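Lipoate-protein ligase, putative (Streptococcus pneumoniae, PDB 1VQZ) belongs to the lipoyl protein ligase A/B family, related in fold to class II aminoacyl-tRNA synthetases, and also carries a lipoate-protein-ligase C-terminal domain. Local coordinates at residues Tyr32-Leu37 against Thr97-Glu102; Ala147-Tyr150 against Ile155-His158. All coordinates share one frame; numbering follows the deposited sequence.

Contact 1 of 2, residues Tyr32-Leu37 against Thr97-Glu102; sequences YAFKHL and TIISKE. With EDO (1,2-ethanediol), chain N.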
ATOM      1  N   TYR A  32       0.340  -3.186 -13.948  1.00 28.78           N
ATOM      2  CA  TYR A  32      -0.085  -3.622 -15.273  1.00 28.55           C
ATOM      3  C   TYR A  32      -1.218  -4.666 -15.200  1.00 26.98           C
ATOM      4  O   TYR A  32      -2.210  -4.573 -15.906  1.00 27.03           O
ATOM      5  CB  TYR A  32       1.094  -4.166 -16.060  1.00 30.13           C
ATOM      6  CG  TYR A  32       0.773  -4.300 -17.523  1.00 31.78           C
ATOM      7  CD1 TYR A  32       0.821  -3.192 -18.371  1.00 30.08           C
ATOM      8  CD2 TYR A  32       0.427  -5.526 -18.065  1.00 31.28           C
ATOM      9  CE1 TYR A  32       0.494  -3.282 -19.737  1.00 33.98           C
ATOM     10  CE2 TYR A  32       0.107  -5.647 -19.449  1.00 36.51           C
ATOM     11  CZ  TYR A  32       0.144  -4.509 -20.277  1.00 28.19           C
ATOM     12  OH  TYR A  32      -0.154  -4.627 -21.608  1.00 35.49           O
ATOM     13  N   ALA A  33      -1.082  -5.652 -14.313  1.00 26.95           N
ATOM     14  CA  ALA A  33      -2.136  -6.596 -14.099  1.00 25.90           C
ATOM     15  C   ALA A  33      -3.411  -5.892 -13.588  1.00 27.12           C
ATOM     16  O   ALA A  33      -4.505  -6.119 -14.120  1.00 28.59           O
ATOM     17  CB  ALA A  33      -1.652  -7.716 -13.150  1.00 28.50           C
ATOM     18  N   PHE A  34      -3.274  -5.019 -12.579  1.00 27.73           N
ATOM     19  CA  PHE A  34      -4.414  -4.313 -11.992  1.00 25.77           C
ATOM     20  C   PHE A  34      -5.136  -3.459 -13.029  1.00 27.64           C
ATOM     21  O   PHE A  34      -6.372  -3.559 -13.216  1.00 26.25           O
ATOM     22  CB  PHE A  34      -3.881  -3.422 -10.888  1.00 26.95           C
ATOM     23  CG  PHE A  34      -4.928  -2.664 -10.104  1.00 29.22           C
ATOM     24  CD1 PHE A  34      -6.224  -3.180  -9.898  1.00 26.54           C
ATOM     25  CD2 PHE A  34      -4.562  -1.469  -9.449  1.00 32.98           C
ATOM     26  CE1 PHE A  34      -7.163  -2.493  -9.094  1.00 25.57           C
ATOM     27  CE2 PHE A  34      -5.486  -0.785  -8.659  1.00 33.69           C
ATOM     28  CZ  PHE A  34      -6.793  -1.301  -8.490  1.00 25.44           C
ATOM     29  N   LYS A  35      -4.376  -2.657 -13.770  1.00 26.45           N
ATOM     30  CA  LYS A  35      -4.972  -1.605 -14.646  1.00 27.75           C
ATOM     31  C   LYS A  35      -5.107  -1.923 -16.132  1.00 26.60           C
ATOM     32  O   LYS A  35      -5.919  -1.342 -16.827  1.00 26.10           O
ATOM     33  CB  LYS A  35      -4.200  -0.294 -14.470  1.00 27.57           C
ATOM     34  CG  LYS A  35      -4.237   0.231 -13.073  1.00 30.55           C
ATOM     35  CD  LYS A  35      -3.449   1.545 -12.941  1.00 32.55           C
ATOM     36  CE  LYS A  35      -3.571   2.125 -11.510  1.00 39.04           C
ATOM     37  NZ  LYS A  35      -2.665   3.350 -11.312  1.00 32.84           N
ATOM     38  N   HIS A  36      -4.336  -2.875 -16.593  1.00 28.55           N
ATOM     39  CA  HIS A  36      -4.204  -3.145 -18.030  1.00 27.71           C
ATOM     40  C   HIS A  36      -4.726  -4.503 -18.486  1.00 24.86           C
ATOM     41  O   HIS A  36      -5.042  -4.639 -19.646  1.00 27.89           O
ATOM     42  CB  HIS A  36      -2.728  -3.041 -18.432  1.00 26.93           C
ATOM     43  CG  HIS A  36      -2.198  -1.650 -18.419  1.00 33.21           C
ATOM     44  ND1 HIS A  36      -2.054  -0.902 -19.567  1.00 33.82           N
ATOM     45  CD2 HIS A  36      -1.739  -0.880 -17.401  1.00 37.52           C
ATOM     46  CE1 HIS A  36      -1.545   0.275 -19.251  1.00 42.74           C
ATOM     47  NE2 HIS A  36      -1.336   0.312 -17.948  1.00 32.81           N
ATOM     48  N   LEU A  37      -4.797  -5.505 -17.603  1.00 26.72           N
ATOM     49  CA  LEU A  37      -5.319  -6.826 -17.985  1.00 28.38           C
ATOM     50  C   LEU A  37      -6.818  -6.918 -17.691  1.00 28.78           C
ATOM     51  O   LEU A  37      -7.296  -7.812 -16.966  1.00 27.71           O
ATOM     52  CB  LEU A  37      -4.577  -7.995 -17.312  1.00 30.50           C
ATOM     53  CG  LEU A  37      -3.072  -8.185 -17.624  1.00 30.56           C
ATOM     54  CD1 LEU A  37      -2.583  -9.445 -16.967  1.00 34.63           C
ATOM     55  CD2 LEU A  37      -2.772  -8.249 -19.099  1.00 31.61           C
ATOM     56  N   THR A  97      -0.776 -10.478  -4.424  1.00 29.58           N
ATOM     57  CA  THR A  97      -1.669  -9.580  -5.167  1.00 29.21           C
ATOM     58  C   THR A  97      -2.953 -10.309  -5.563  1.00 30.07           C
ATOM     59  O   THR A  97      -2.891 -11.342  -6.188  1.00 27.89           O
ATOM     60  CB  THR A  97      -0.988  -9.150  -6.441  1.00 32.73           C
ATOM     61  OG1 THR A  97       0.244  -8.518  -6.107  1.00 31.18           O
ATOM     62  CG2 THR A  97      -1.835  -8.236  -7.235  1.00 29.16           C
ATOM     63  N   ILE A  98      -4.102  -9.768  -5.174  1.00 30.60           N
ATOM     64  CA  ILE A  98      -5.425 -10.306  -5.503  1.00 28.75           C
ATOM     65  C   ILE A  98      -6.204  -9.193  -6.207  1.00 28.03           C
ATOM     66  O   ILE A  98      -6.625  -8.248  -5.578  1.00 29.16           O
ATOM     67  CB  ILE A  98      -6.168 -10.706  -4.237  1.00 29.66           C
ATOM     68  CG1 ILE A  98      -5.271 -11.598  -3.370  1.00 35.22           C
ATOM     69  CG2 ILE A  98      -7.481 -11.437  -4.542  1.00 27.89           C
ATOM     70  CD1 ILE A  98      -5.766 -11.679  -1.955  1.00 38.90           C
ATOM     71  N   ILE A  99      -6.410  -9.351  -7.507  1.00 25.25           N
ATOM     72  CA  ILE A  99      -7.167  -8.419  -8.340  1.00 25.88           C
ATOM     73  C   ILE A  99      -8.465  -9.000  -8.818  1.00 28.93           C
ATOM     74  O   ILE A  99      -8.533 -10.180  -9.240  1.00 27.43           O
ATOM     75  CB  ILE A  99      -6.331  -8.037  -9.553  1.00 26.00           C
ATOM     76  CG1 ILE A  99      -5.091  -7.243  -9.106  1.00 24.36           C
ATOM     77  CG2 ILE A  99      -7.148  -7.257 -10.567  1.00 27.06           C
ATOM     78  CD1 ILE A  99      -3.899  -7.445 -10.013  1.00 29.16           C
ATOM     79  N   SER A 100      -9.513  -8.177  -8.767  1.00 29.34           N
ATOM     80  CA  SER A 100     -10.873  -8.643  -9.146  1.00 29.87           C
ATOM     81  C   SER A 100     -11.709  -7.514  -9.695  1.00 29.37           C
ATOM     82  O   SER A 100     -11.675  -6.398  -9.185  1.00 31.97           O
ATOM     83  CB  SER A 100     -11.609  -9.240  -7.954  1.00 32.97           C
ATOM     84  OG  SER A 100     -11.753  -8.216  -6.982  1.00 37.21           O
ATOM     85  N   LYS A 101     -12.398  -7.806 -10.775  1.00 27.46           N
ATOM     86  CA  LYS A 101     -13.488  -7.011 -11.260  1.00 32.36           C
ATOM     87  C   LYS A 101     -14.543  -6.912 -10.172  1.00 32.15           C
ATOM     88  O   LYS A 101     -14.918  -7.906  -9.530  1.00 30.92           O
ATOM     89  CB  LYS A 101     -14.096  -7.686 -12.490  1.00 29.68           C
ATOM     90  CG  LYS A 101     -15.303  -6.963 -13.101  1.00 35.33           C
ATOM     91  CD  LYS A 101     -15.828  -7.713 -14.338  1.00 38.03           C
ATOM     92  CE  LYS A 101     -16.962  -6.926 -15.011  1.00 42.15           C
ATOM     93  NZ  LYS A 101     -17.296  -7.401 -16.397  1.00 45.13           N
ATOM     94  N   GLU A 102     -15.021  -5.697  -9.978  1.00 33.16           N
ATOM     95  CA  GLU A 102     -16.064  -5.400  -9.026  1.00 34.15           C
ATOM     96  C   GLU A 102     -17.340  -6.060  -9.536  1.00 33.61           C
ATOM     97  O   GLU A 102     -17.836  -5.726 -10.593  1.00 32.39           O
ATOM     98  CB  GLU A 102     -16.227  -3.878  -8.915  1.00 32.08           C
ATOM     99  CG  GLU A 102     -17.282  -3.396  -7.952  1.00 37.06           C
ATOM    100  CD  GLU A 102     -17.305  -1.872  -7.841  1.00 36.21           C
ATOM    101  OE1 GLU A 102     -16.722  -1.205  -8.717  1.00 45.09           O
ATOM    102  OE2 GLU A 102     -17.899  -1.337  -6.879  1.00 44.07           O
TER
HETATM  103  C1  EDO N 412      -0.425   2.880 -16.614  1.00 47.95           C
HETATM  104  O1  EDO N 412      -1.304   2.132 -15.781  1.00 44.79           O
HETATM  105  C2  EDO N 412       0.941   2.846 -15.952  1.00 47.72           C
HETATM  106  O2  EDO N 412       0.991   3.711 -14.822  1.00 32.47           O

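Contact 2 of 2, residues Ala147-Tyr150 against Ile155-His158; sequences AQAY and IMHH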
ATOM      1  N   ALA A 147      -3.659  -4.335   2.167  1.00 35.26           N
ATOM      2  CA  ALA A 147      -4.153  -3.029   1.768  1.00 32.95           C
ATOM      3  C   ALA A 147      -4.942  -3.136   0.468  1.00 32.73           C
ATOM      4  O   ALA A 147      -4.628  -3.905  -0.415  1.00 30.61           O
ATOM      5  CB  ALA A 147      -2.999  -2.055   1.618  1.00 32.46           C
ATOM      6  N   GLN A 148      -5.953  -2.301   0.354  1.00 35.59           N
ATOM      7  CA  GLN A 148      -6.858  -2.282  -0.765  1.00 35.20           C
ATOM      8  C   GLN A 148      -6.654  -0.994  -1.586  1.00 31.28           C
ATOM      9  O   GLN A 148      -6.419   0.104  -1.033  1.00 29.12           O
ATOM     10  CB  GLN A 148      -8.276  -2.396  -0.213  1.00 33.11           C
ATOM     11  CG  GLN A 148      -9.357  -2.531  -1.272  1.00 43.22           C
ATOM     12  CD  GLN A 148     -10.771  -2.710  -0.685  1.00 44.51           C
ATOM     13  OE1 GLN A 148     -10.955  -3.266   0.413  1.00 53.04           O
ATOM     14  NE2 GLN A 148     -11.769  -2.224  -1.421  1.00 47.40           N
ATOM     15  N   ALA A 149      -6.732  -1.142  -2.902  1.00 31.36           N
ATOM     16  CA  ALA A 149      -6.810  -0.021  -3.841  1.00 31.50           C
ATOM     17  C   ALA A 149      -8.000  -0.243  -4.765  1.00 30.96           C
ATOM     18  O   ALA A 149      -8.346  -1.359  -5.072  1.00 29.86           O
ATOM     19  CB  ALA A 149      -5.515   0.121  -4.665  1.00 32.69           C
ATOM     20  N   TYR A 150      -8.615   0.841  -5.208  1.00 30.76           N
ATOM     21  CA  TYR A 150      -9.810   0.753  -6.027  1.00 33.09           C
ATOM     22  C   TYR A 150      -9.704   1.740  -7.136  1.00 34.96           C
ATOM     23  O   TYR A 150      -9.516   2.929  -6.891  1.00 34.56           O
ATOM     24  CB  TYR A 150     -11.052   1.072  -5.214  1.00 33.60           C
ATOM     25  CG  TYR A 150     -12.302   1.124  -6.033  1.00 30.75           C
ATOM     26  CD1 TYR A 150     -12.944  -0.037  -6.396  1.00 28.94           C
ATOM     27  CD2 TYR A 150     -12.825   2.339  -6.482  1.00 29.94           C
ATOM     28  CE1 TYR A 150     -14.107  -0.024  -7.155  1.00 33.74           C
ATOM     29  CE2 TYR A 150     -14.018   2.367  -7.253  1.00 44.38           C
ATOM     30  CZ  TYR A 150     -14.644   1.158  -7.583  1.00 35.82           C
ATOM     31  OH  TYR A 150     -15.804   1.117  -8.321  1.00 34.73           O
ATOM     32  N   ILE A 155     -10.845  -3.881  -8.193  1.00 28.24           N
ATOM     33  CA  ILE A 155     -10.363  -3.905  -6.816  1.00 26.82           C
ATOM     34  C   ILE A 155      -9.063  -4.664  -6.716  1.00 32.16           C
ATOM     35  O   ILE A 155      -8.947  -5.746  -7.287  1.00 31.23           O
ATOM     36  CB  ILE A 155     -11.382  -4.631  -5.938  1.00 29.21           C
ATOM     37  CG1 ILE A 155     -12.745  -3.900  -5.993  1.00 33.42           C
ATOM     38  CG2 ILE A 155     -10.856  -4.780  -4.480  1.00 28.09           C
ATOM     39  CD1 ILE A 155     -13.897  -4.679  -5.482  1.00 36.06           C
HETATM   40  N   MSE A 156      -8.086  -4.098  -5.993  1.00 31.52           N
HETATM   41  CA  MSE A 156      -6.878  -4.833  -5.652  1.00 32.96           C
HETATM   42  C   MSE A 156      -6.688  -4.876  -4.153  1.00 30.56           C
HETATM   43  O   MSE A 156      -6.714  -3.858  -3.483  1.00 27.46           O
HETATM   44  CB  MSE A 156      -5.635  -4.237  -6.325  1.00 28.92           C
HETATM   45  CG  MSE A 156      -4.367  -4.986  -5.990  1.00 30.71           C
HETATM   46 SE   MSE A 156      -2.747  -4.288  -6.899  1.00 44.10          SE
HETATM   47  CE  MSE A 156      -2.775  -2.426  -6.072  1.00 33.72           C
ATOM     48  N   HIS A 157      -6.497  -6.081  -3.654  1.00 29.05           N
ATOM     49  CA  HIS A 157      -6.006  -6.320  -2.301  1.00 30.06           C
ATOM     50  C   HIS A 157      -4.560  -6.810  -2.429  1.00 31.34           C
ATOM     51  O   HIS A 157      -4.307  -7.786  -3.117  1.00 28.48           O
ATOM     52  CB  HIS A 157      -6.792  -7.409  -1.606  1.00 28.39           C
ATOM     53  CG  HIS A 157      -8.187  -7.010  -1.254  1.00 32.00           C
ATOM     54  ND1 HIS A 157      -8.515  -6.492  -0.016  1.00 33.61           N
ATOM     55  CD2 HIS A 157      -9.324  -6.995  -1.985  1.00 36.19           C
ATOM     56  CE1 HIS A 157      -9.804  -6.205   0.006  1.00 36.45           C
ATOM     57  NE2 HIS A 157     -10.317  -6.507  -1.174  1.00 34.27           N
ATOM     58  N   HIS A 158      -3.620  -6.147  -1.780  1.00 28.63           N
ATOM     59  CA  HIS A 158      -2.242  -6.622  -1.837  1.00 29.60           C
ATOM     60  C   HIS A 158      -1.554  -6.436  -0.506  1.00 31.20           C
ATOM     61  O   HIS A 158      -2.009  -5.671   0.366  1.00 29.68           O
ATOM     62  CB  HIS A 158      -1.446  -6.053  -3.032  1.00 30.03           C
ATOM     63  CG  HIS A 158      -1.162  -4.585  -2.975  1.00 30.49           C
ATOM     64  ND1 HIS A 158      -0.300  -3.957  -3.855  1.00 32.51           N
ATOM     65  CD2 HIS A 158      -1.628  -3.617  -2.143  1.00 38.34           C
ATOM     66  CE1 HIS A 158      -0.262  -2.660  -3.571  1.00 37.56           C
ATOM     67  NE2 HIS A 158      -1.032  -2.438  -2.516  1.00 31.67           N
TER

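Contact 1 of 2, residues Tyr32-Leu37 against Thr97-Glu102
I99, on the sheet strand 93-101, meets A33 and F34 on the helix 23-36 that lies over one face of that sheet. Along the strand, T97 comes first: its side chain stays clear of residues 32-37 but turns to the same helix, OG1 being hydrogen-bonded to E30 and to W47. I98 then faces the other side of the sheet and packs on F108.

I99 carries the contact. Its CG1 lies anti to the carbonyl carbon (chi1 -66°), which sends the longer branch up to the helix backbone, where CD1 rests 3.6 Å from F34 N. The same methyl touches A33 CB at 3.9 Å and F34 CB at 4.1 Å. Alanine suits this spot because its short side chain, pointing toward the strand, lets the isoleucine come close to the helix. CG2 of I99 lies at the edge of the F34 ring, near its plane; the ring is placed there with CG anti to the backbone N (chi1 -177°).

S100 turns away again and meets I155, while E102, past the strand end, offers OE1 to Y150. On the far side of the helix, the 1,2-ethanediol O1 donates a hydrogen bond to H36 NE2 at 2.8 Å and also lies beside the aliphatic chain of K35.

Between helix and strand the side chains that meet are thus apolar and buried, and the I99 methyl also rests on the helix backbone: one branched side chain is held by van der Waals contact and exclusion of water, and the directional bonds are made to other partners.

Contact 2 of 2, residues Ala147-Tyr150 against Ile155-His158
Q148 and H157 face each other in a non-hydrogen-bonded pair of the antiparallel hairpin, their side chains side by side and pointing the same way. A fully extended chain, its first torsion near trans (chi1 -174°), carries the glutamine out along the imidazole. Its CB lies 3.9 Å from M156 O. CG sits over one face of the H157 ring, 4.1 Å from the centroid, in a CH-pi contact. CD continues past H157 CE1, and OE1 ends 3.2 Å from that same carbon; amide and ring planes are 47° apart, so this is no flat stack. The other tip, NE2, reaches the I155 methyl CG2 at 4.1 Å. A long side chain, aliphatic in the middle and polar at its end, suits such a partly exposed face. The polar end of H157 has its own partner, ND1 being hydrogen-bonded to N146.

Through the backbone, A147 pairs with H158 and A149 with M156, each by two hydrogen bonds; the one from M156 N to A149 O (2.9 Å) is almost perfectly straight at 179°. On the face that carries A147, A149, M156 and H158, small A149 receives the CE methyl of selenomethionine M156.

H158 is hydrogen-bonded through ND1 to E30 of helix 23-36 and through NE2 to S82. That helix covers this face, while strand 154-162 lies between strands 141-151 and 93-101, the latter hydrogen-bonded through its backbone to I155 and H157.

Both contacts reach the same mixed sheet, their centres about 9 Å apart. Contact 1 joins helix to sheet and is fully buried; contact 2 joins two neighbouring strands and is only partly so, with one face toward the helix and the other lined by polar as well as apolar groups. Accordingly the first depends on fitted apolar side chains, the second chiefly on regular backbone hydrogen bonding. They interlock: the F34 ring of contact 1 packs its CE1 against M156 CB of contact 2 at 3.6 Å. S100 and I155 join the strands by a backbone hydrogen bond, and helix 23-36 lies across both, touching I99 on one and M156 on the other.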